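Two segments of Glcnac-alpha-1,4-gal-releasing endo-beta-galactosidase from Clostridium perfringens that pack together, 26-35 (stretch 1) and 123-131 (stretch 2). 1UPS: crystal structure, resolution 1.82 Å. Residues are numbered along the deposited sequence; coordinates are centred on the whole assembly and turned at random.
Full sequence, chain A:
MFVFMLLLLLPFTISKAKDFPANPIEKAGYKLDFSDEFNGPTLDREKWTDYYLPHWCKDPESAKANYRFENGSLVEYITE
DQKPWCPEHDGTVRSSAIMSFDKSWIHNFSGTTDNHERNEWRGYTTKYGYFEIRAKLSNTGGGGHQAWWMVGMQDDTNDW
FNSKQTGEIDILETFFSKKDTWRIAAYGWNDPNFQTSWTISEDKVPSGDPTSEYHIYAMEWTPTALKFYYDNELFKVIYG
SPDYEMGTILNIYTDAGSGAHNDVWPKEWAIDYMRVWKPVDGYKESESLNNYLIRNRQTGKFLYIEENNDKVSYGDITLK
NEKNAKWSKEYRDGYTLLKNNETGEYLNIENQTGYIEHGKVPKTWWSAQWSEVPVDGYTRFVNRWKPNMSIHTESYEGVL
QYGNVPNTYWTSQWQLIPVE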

ATOM      1  N   GLU A  26      -8.312  -9.715  18.576  1.00 21.50           N
ATOM      2  CA  GLU A  26      -8.972  -8.457  18.942  1.00 21.66           C
ATOM      3  C   GLU A  26      -7.987  -7.292  18.874  1.00 21.60           C
ATOM      4  O   GLU A  26      -6.871  -7.368  19.406  1.00 22.16           O
ATOM      5  CB  GLU A  26      -9.647  -8.558  20.310  1.00 22.17           C
ATOM      6  N   LYS A  27      -8.410  -6.235  18.177  1.00 20.73           N
ATOM      7  CA  LYS A  27      -7.609  -5.043  17.946  1.00 19.67           C
ATOM      8  C   LYS A  27      -8.267  -3.860  18.634  1.00 19.48           C
ATOM      9  O   LYS A  27      -9.421  -3.529  18.342  1.00 18.70           O
ATOM     10  CB  LYS A  27      -7.523  -4.776  16.429  1.00 19.17           C
ATOM     11  CG  LYS A  27      -6.620  -3.626  16.023  1.00 19.97           C
ATOM     12  CD  LYS A  27      -6.616  -3.417  14.482  1.00 21.75           C
ATOM     13  CE  LYS A  27      -5.241  -2.955  13.980  1.00 24.99           C
ATOM     14  NZ  LYS A  27      -4.889  -1.553  14.353  1.00 28.19           N
ATOM     15  N   ALA A  28      -7.544  -3.232  19.562  1.00 19.70           N
ATOM     16  CA  ALA A  28      -8.087  -2.094  20.312  1.00 19.45           C
ATOM     17  C   ALA A  28      -8.596  -0.975  19.392  1.00 19.21           C
ATOM     18  O   ALA A  28      -7.881  -0.534  18.490  1.00 19.60           O
ATOM     19  CB  ALA A  28      -7.056  -1.557  21.290  1.00 19.93           C
ATOM     20  N   GLY A  29      -9.839  -0.553  19.622  1.00 18.54           N
ATOM     21  CA  GLY A  29     -10.474   0.511  18.859  1.00 17.94           C
ATOM     22  C   GLY A  29     -11.173   0.032  17.590  1.00 17.15           C
ATOM     23  O   GLY A  29     -11.737   0.844  16.842  1.00 16.98           O
ATOM     24  N   TYR A  30     -11.143  -1.281  17.365  1.00 16.33           N
ATOM     25  CA  TYR A  30     -11.699  -1.896  16.165  1.00 15.99           C
ATOM     26  C   TYR A  30     -12.578  -3.099  16.493  1.00 16.21           C
ATOM     27  O   TYR A  30     -12.499  -3.666  17.597  1.00 15.87           O
ATOM     28  CB  TYR A  30     -10.560  -2.372  15.256  1.00 15.81           C
ATOM     29  CG  TYR A  30      -9.758  -1.274  14.597  1.00 15.91           C
ATOM     30  CD1 TYR A  30      -8.776  -0.575  15.306  1.00 16.88           C
ATOM     31  CD2 TYR A  30      -9.950  -0.963  13.250  1.00 14.98           C
ATOM     32  CE1 TYR A  30      -8.023   0.426  14.705  1.00 16.26           C
ATOM     33  CE2 TYR A  30      -9.199   0.045  12.624  1.00 17.03           C
ATOM     34  CZ  TYR A  30      -8.231   0.726  13.361  1.00 19.20           C
ATOM     35  OH  TYR A  30      -7.484   1.718  12.776  1.00 18.23           O
ATOM     36  N   LYS A  31     -13.396  -3.486  15.513  1.00 15.75           N
ATOM     37  CA  LYS A  31     -14.208  -4.686  15.575  1.00 15.81           C
ATOM     38  C   LYS A  31     -13.804  -5.608  14.441  1.00 15.59           C
ATOM     39  O   LYS A  31     -13.646  -5.169  13.301  1.00 15.87           O
ATOM     40  CB  LYS A  31     -15.701  -4.350  15.462  1.00 16.39           C
ATOM     41  N   LEU A  32     -13.633  -6.885  14.740  1.00 15.88           N
ATOM     42  CA  LEU A  32     -13.262  -7.837  13.694  1.00 15.75           C
ATOM     43  C   LEU A  32     -14.447  -8.067  12.744  1.00 15.99           C
ATOM     44  O   LEU A  32     -15.543  -8.414  13.192  1.00 16.01           O
ATOM     45  CB  LEU A  32     -12.793  -9.159  14.318  1.00 16.28           C
ATOM     46  CG  LEU A  32     -12.294 -10.213  13.328  1.00 16.42           C
ATOM     47  CD1 LEU A  32     -10.940  -9.810  12.730  1.00 15.42           C
ATOM     48  CD2 LEU A  32     -12.214 -11.584  14.011  1.00 18.15           C
ATOM     49  N   ASP A  33     -14.227  -7.842  11.444  1.00 14.41           N
ATOM     50  CA  ASP A  33     -15.289  -7.934  10.434  1.00 14.93           C
ATOM     51  C   ASP A  33     -15.205  -9.196   9.588  1.00 14.70           C
ATOM     52  O   ASP A  33     -16.233  -9.665   9.081  1.00 14.73           O
ATOM     53  CB  ASP A  33     -15.246  -6.697   9.519  1.00 14.70           C
ATOM     54  CG  ASP A  33     -16.520  -6.483   8.735  1.00 16.72           C
ATOM     55  OD1 ASP A  33     -17.626  -6.385   9.335  1.00 17.34           O
ATOM     56  OD2 ASP A  33     -16.505  -6.363   7.489  1.00 15.13           O
ATOM     57  N   PHE A  34     -13.984  -9.714   9.425  1.00 14.06           N
ATOM     58  CA  PHE A  34     -13.695 -10.905   8.613  1.00 14.57           C
ATOM     59  C   PHE A  34     -12.441 -11.567   9.133  1.00 14.79           C
ATOM     60  O   PHE A  34     -11.466 -10.892   9.479  1.00 14.32           O
ATOM     61  CB  PHE A  34     -13.470 -10.544   7.139  1.00 14.19           C
ATOM     62  CG  PHE A  34     -13.086 -11.737   6.257  1.00 14.64           C
ATOM     63  CD1 PHE A  34     -11.751 -12.029   5.996  1.00 16.48           C
ATOM     64  CD2 PHE A  34     -14.070 -12.560   5.714  1.00 15.05           C
ATOM     65  CE1 PHE A  34     -11.397 -13.135   5.186  1.00 18.05           C
ATOM     66  CE2 PHE A  34     -13.743 -13.654   4.900  1.00 15.13           C
ATOM     67  CZ  PHE A  34     -12.404 -13.941   4.628  1.00 17.40           C
ATOM     68  N   SER A  35     -12.453 -12.896   9.181  1.00 15.31           N
ATOM     69  CA  SER A  35     -11.211 -13.606   9.395  1.00 15.65           C
ATOM     70  C   SER A  35     -11.230 -14.991   8.778  1.00 16.13           C
ATOM     71  O   SER A  35     -12.284 -15.634   8.682  1.00 17.27           O
ATOM     72  CB  SER A  35     -10.875 -13.703  10.879  1.00 16.02           C
ATOM     73  OG  SER A  35     -11.822 -14.506  11.530  1.00 16.46           O
ATOM     74  N   GLY A 123     -18.052 -13.842  -1.204  1.00 12.88           N
ATOM     75  CA  GLY A 123     -17.554 -14.393   0.050  1.00 12.01           C
ATOM     76  C   GLY A 123     -17.242 -13.293   1.044  1.00 12.42           C
ATOM     77  O   GLY A 123     -17.714 -13.315   2.200  1.00 12.40           O
ATOM     78  N   TYR A 124     -16.442 -12.325   0.602  1.00 11.42           N
ATOM     79  CA  TYR A 124     -16.171 -11.122   1.378  1.00 12.08           C
ATOM     80  C   TYR A 124     -15.810  -9.957   0.471  1.00 11.98           C
ATOM     81  O   TYR A 124     -14.766  -9.967  -0.188  1.00 11.51           O
ATOM     82  CB  TYR A 124     -15.045 -11.342   2.403  1.00 11.96           C
ATOM     83  CG  TYR A 124     -14.865 -10.138   3.319  1.00 13.69           C
ATOM     84  CD1 TYR A 124     -15.863  -9.785   4.235  1.00 13.16           C
ATOM     85  CD2 TYR A 124     -13.711  -9.343   3.251  1.00 14.24           C
ATOM     86  CE1 TYR A 124     -15.712  -8.676   5.069  1.00 14.07           C
ATOM     87  CE2 TYR A 124     -13.557  -8.217   4.069  1.00 13.33           C
ATOM     88  CZ  TYR A 124     -14.565  -7.902   4.981  1.00 14.34           C
ATOM     89  OH  TYR A 124     -14.433  -6.812   5.806  1.00 14.65           O
ATOM     90  N   THR A 125     -16.687  -8.962   0.432  1.00 12.07           N
ATOM     91  CA  THR A 125     -16.404  -7.719  -0.273  1.00 12.23           C
ATOM     92  C   THR A 125     -16.706  -6.582   0.691  1.00 12.34           C
ATOM     93  O   THR A 125     -17.737  -6.612   1.393  1.00 13.34           O
ATOM     94  CB  THR A 125     -17.302  -7.568  -1.524  1.00 12.17           C
ATOM     95  OG1 THR A 125     -18.672  -7.731  -1.139  1.00 12.68           O
ATOM     96  CG2 THR A 125     -17.055  -8.721  -2.544  1.00 11.56           C
ATOM     97  N   THR A 126     -15.853  -5.563   0.714  1.00 12.17           N
ATOM     98  CA  THR A 126     -16.058  -4.457   1.654  1.00 12.04           C
ATOM     99  C   THR A 126     -15.406  -3.159   1.171  1.00 12.05           C
ATOM    100  O   THR A 126     -14.570  -3.193   0.270  1.00 12.82           O
ATOM    101  CB  THR A 126     -15.558  -4.880   3.076  1.00 12.36           C
ATOM    102  OG1 THR A 126     -16.205  -4.092   4.094  1.00 11.76           O
ATOM    103  CG2 THR A 126     -14.076  -4.553   3.264  1.00 12.96           C
ATOM    104  N   LYS A 127     -15.802  -2.029   1.762  1.00 11.66           N
ATOM    105  CA  LYS A 127     -15.148  -0.747   1.494  1.00 11.60           C
ATOM    106  C   LYS A 127     -14.577  -0.205   2.810  1.00 11.79           C
ATOM    107  O   LYS A 127     -15.320  -0.026   3.786  1.00 11.81           O
ATOM    108  CB  LYS A 127     -16.159   0.239   0.884  1.00 11.96           C
ATOM    109  CG  LYS A 127     -15.619   1.660   0.656  1.00 12.73           C
ATOM    110  CD  LYS A 127     -16.678   2.630   0.062  1.00 15.36           C
ATOM    111  CE  LYS A 127     -17.862   2.842   0.991  1.00 18.01           C
ATOM    112  NZ  LYS A 127     -18.989   3.557   0.304  1.00 20.80           N
ATOM    113  N   TYR A 128     -13.262   0.065   2.801  1.00 11.64           N
ATOM    114  CA  TYR A 128     -12.478   0.580   3.940  1.00 11.32           C
ATOM    115  C   TYR A 128     -12.194  -0.450   5.029  1.00 11.31           C
ATOM    116  O   TYR A 128     -12.932  -1.425   5.185  1.00 11.90           O
ATOM    117  CB  TYR A 128     -13.098   1.837   4.573  1.00 10.98           C
ATOM    118  CG  TYR A 128     -13.451   2.916   3.563  1.00 11.70           C
ATOM    119  CD1 TYR A 128     -14.673   3.588   3.638  1.00 12.13           C
ATOM    120  CD2 TYR A 128     -12.566   3.251   2.534  1.00 11.16           C
ATOM    121  CE1 TYR A 128     -15.004   4.569   2.722  1.00 13.79           C
ATOM    122  CE2 TYR A 128     -12.893   4.242   1.594  1.00 12.29           C
ATOM    123  CZ  TYR A 128     -14.120   4.889   1.696  1.00 13.86           C
ATOM    124  OH  TYR A 128     -14.451   5.869   0.779  1.00 13.79           O
ATOM    125  N   GLY A 129     -11.125  -0.209   5.784  1.00 10.68           N
ATOM    126  CA  GLY A 129     -10.825  -1.042   6.946  1.00 10.87           C
ATOM    127  C   GLY A 129      -9.339  -1.278   7.128  1.00 11.64           C
ATOM    128  O   GLY A 129      -8.516  -0.744   6.367  1.00 11.34           O
ATOM    129  N   TYR A 130      -9.009  -2.089   8.139  1.00 11.10           N
ATOM    130  CA  TYR A 130      -7.627  -2.482   8.421  1.00 11.28           C
ATOM    131  C   TYR A 130      -7.479  -3.955   8.028  1.00 11.09           C
ATOM    132  O   TYR A 130      -8.102  -4.830   8.633  1.00 11.60           O
ATOM    133  CB  TYR A 130      -7.304  -2.292   9.931  1.00 10.66           C
ATOM    134  CG  TYR A 130      -5.805  -2.367  10.214  1.00 10.54           C
ATOM    135  CD1 TYR A 130      -5.151  -3.595  10.346  1.00  9.71           C
ATOM    136  CD2 TYR A 130      -5.038  -1.211  10.289  1.00 11.60           C
ATOM    137  CE1 TYR A 130      -3.755  -3.662  10.574  1.00 10.88           C
ATOM    138  CE2 TYR A 130      -3.659  -1.269  10.507  1.00 12.08           C
ATOM    139  CZ  TYR A 130      -3.024  -2.490  10.657  1.00 12.02           C
ATOM    140  OH  TYR A 130      -1.658  -2.507  10.882  1.00 12.37           O
ATOM    141  N   PHE A 131      -6.697  -4.215   6.980  1.00 10.90           N
ATOM    142  CA  PHE A 131      -6.585  -5.549   6.379  1.00 10.25           C
ATOM    143  C   PHE A 131      -5.224  -6.129   6.703  1.00 10.24           C
ATOM    144  O   PHE A 131      -4.237  -5.414   6.584  1.00 10.64           O
ATOM    145  CB  PHE A 131      -6.677  -5.396   4.858  1.00 10.89           C
ATOM    146  CG  PHE A 131      -8.015  -4.889   4.382  1.00  9.84           C
ATOM    147  CD1 PHE A 131      -8.381  -3.551   4.550  1.00 10.11           C
ATOM    148  CD2 PHE A 131      -8.923  -5.768   3.785  1.00 11.39           C
ATOM    149  CE1 PHE A 131      -9.649  -3.096   4.118  1.00 11.81           C
ATOM    150  CE2 PHE A 131     -10.177  -5.334   3.352  1.00 11.61           C
ATOM    151  CZ  PHE A 131     -10.547  -3.999   3.510  1.00 10.30           C
TER
HETATM  152  O   HOH W   1     -18.010  -5.525   5.477  1.00 22.79           O

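Segments that lie far apart in a sequence can be joined without a single backbone hydrogen bond between them, by side chains that pack on aromatic faces and, in places, bond through a hydroxyl at a ring's rim. The packing of residues 26-35 against 123-131 in this endo-beta-galactosidase is a compact example. The first segment enters through a type II beta turn from Lys-27 to Tyr-30, closed by a hydrogen bond of 3.0 Å from Tyr-30 N to Lys-27 O. Gly-29 occupies the turn position with positive phi (87°), a conformation that by itself favours glycine. From Tyr-30 the chain runs on as a strand to Ser-35 and continues beyond it. The second segment is loop at its start and becomes strand at Gly-129, where phi and psi of 143° and -177° would jam a side chain against the preceding carbonyl oxygen; glycine suits this position for that reason. The backbones stay well apart: the CA atoms of Tyr-30 and Tyr-130 are 8.8 Å from each other, and those of Phe-34 and Tyr-124 are 7.7 Å apart. The gap is therefore bridged by side chains, and the two segments together bury 333 Å² against each other.

At one end of the contact, Phe-34 and Tyr-124 both take the t rotamer at chi1, and the CA-to-CB bond of each points toward the opposing segment. Their rings form an offset stack, with centroids 4.5 Å apart and planes inclined by 24°; Phe-34 CD2 lies 3.5 Å from Tyr-124 CG. The offset also sets Phe-34 CB over the face of the tyrosine, 3.6 Å from the centroid of the Tyr-124 ring, in a CH-pi contact. Phenylalanine fits this buried place because its side chain has no polar group to satisfy, whereas tyrosine combines a flat apolar surface with a hydroxyl at its tip.

That hydroxyl is put to use immediately. Tyr-124 OH donates a hydrogen bond of 2.7 Å to Asp-33 OD2, which lies at the edge of the ring, near its plane, so bonding at the rim leaves the face free for Phe-34. The same carboxylate oxygen also accepts a hydrogen bond from a water, 2.6 Å from Asp-33 OD2. This water is also hydrogen-bonded to Thr-126 OG1, at 2.7 Å, and so links two side chains that do not bond to each other directly.

The other end again uses an aromatic face, with a different partner. Lys-27 extends through t rotamers at chi1 and chi2 to lay its tip over one face of buried Tyr-130. Its CE is 3.7 Å from the centroid of the Tyr-130 ring in a CH-pi contact, and its NZ is 4.0 Å from the same centroid in a cation-pi interaction, each 11° off the ring normal. Lysine suits the site because its polarised methylene and its charge can both meet the pi surface. Tyr-30 adds an apolar contact, Tyr-30 CE2 to Tyr-130 CB at 4.0 Å, while its hydroxyl is hydrogen-bonded elsewhere in the structure.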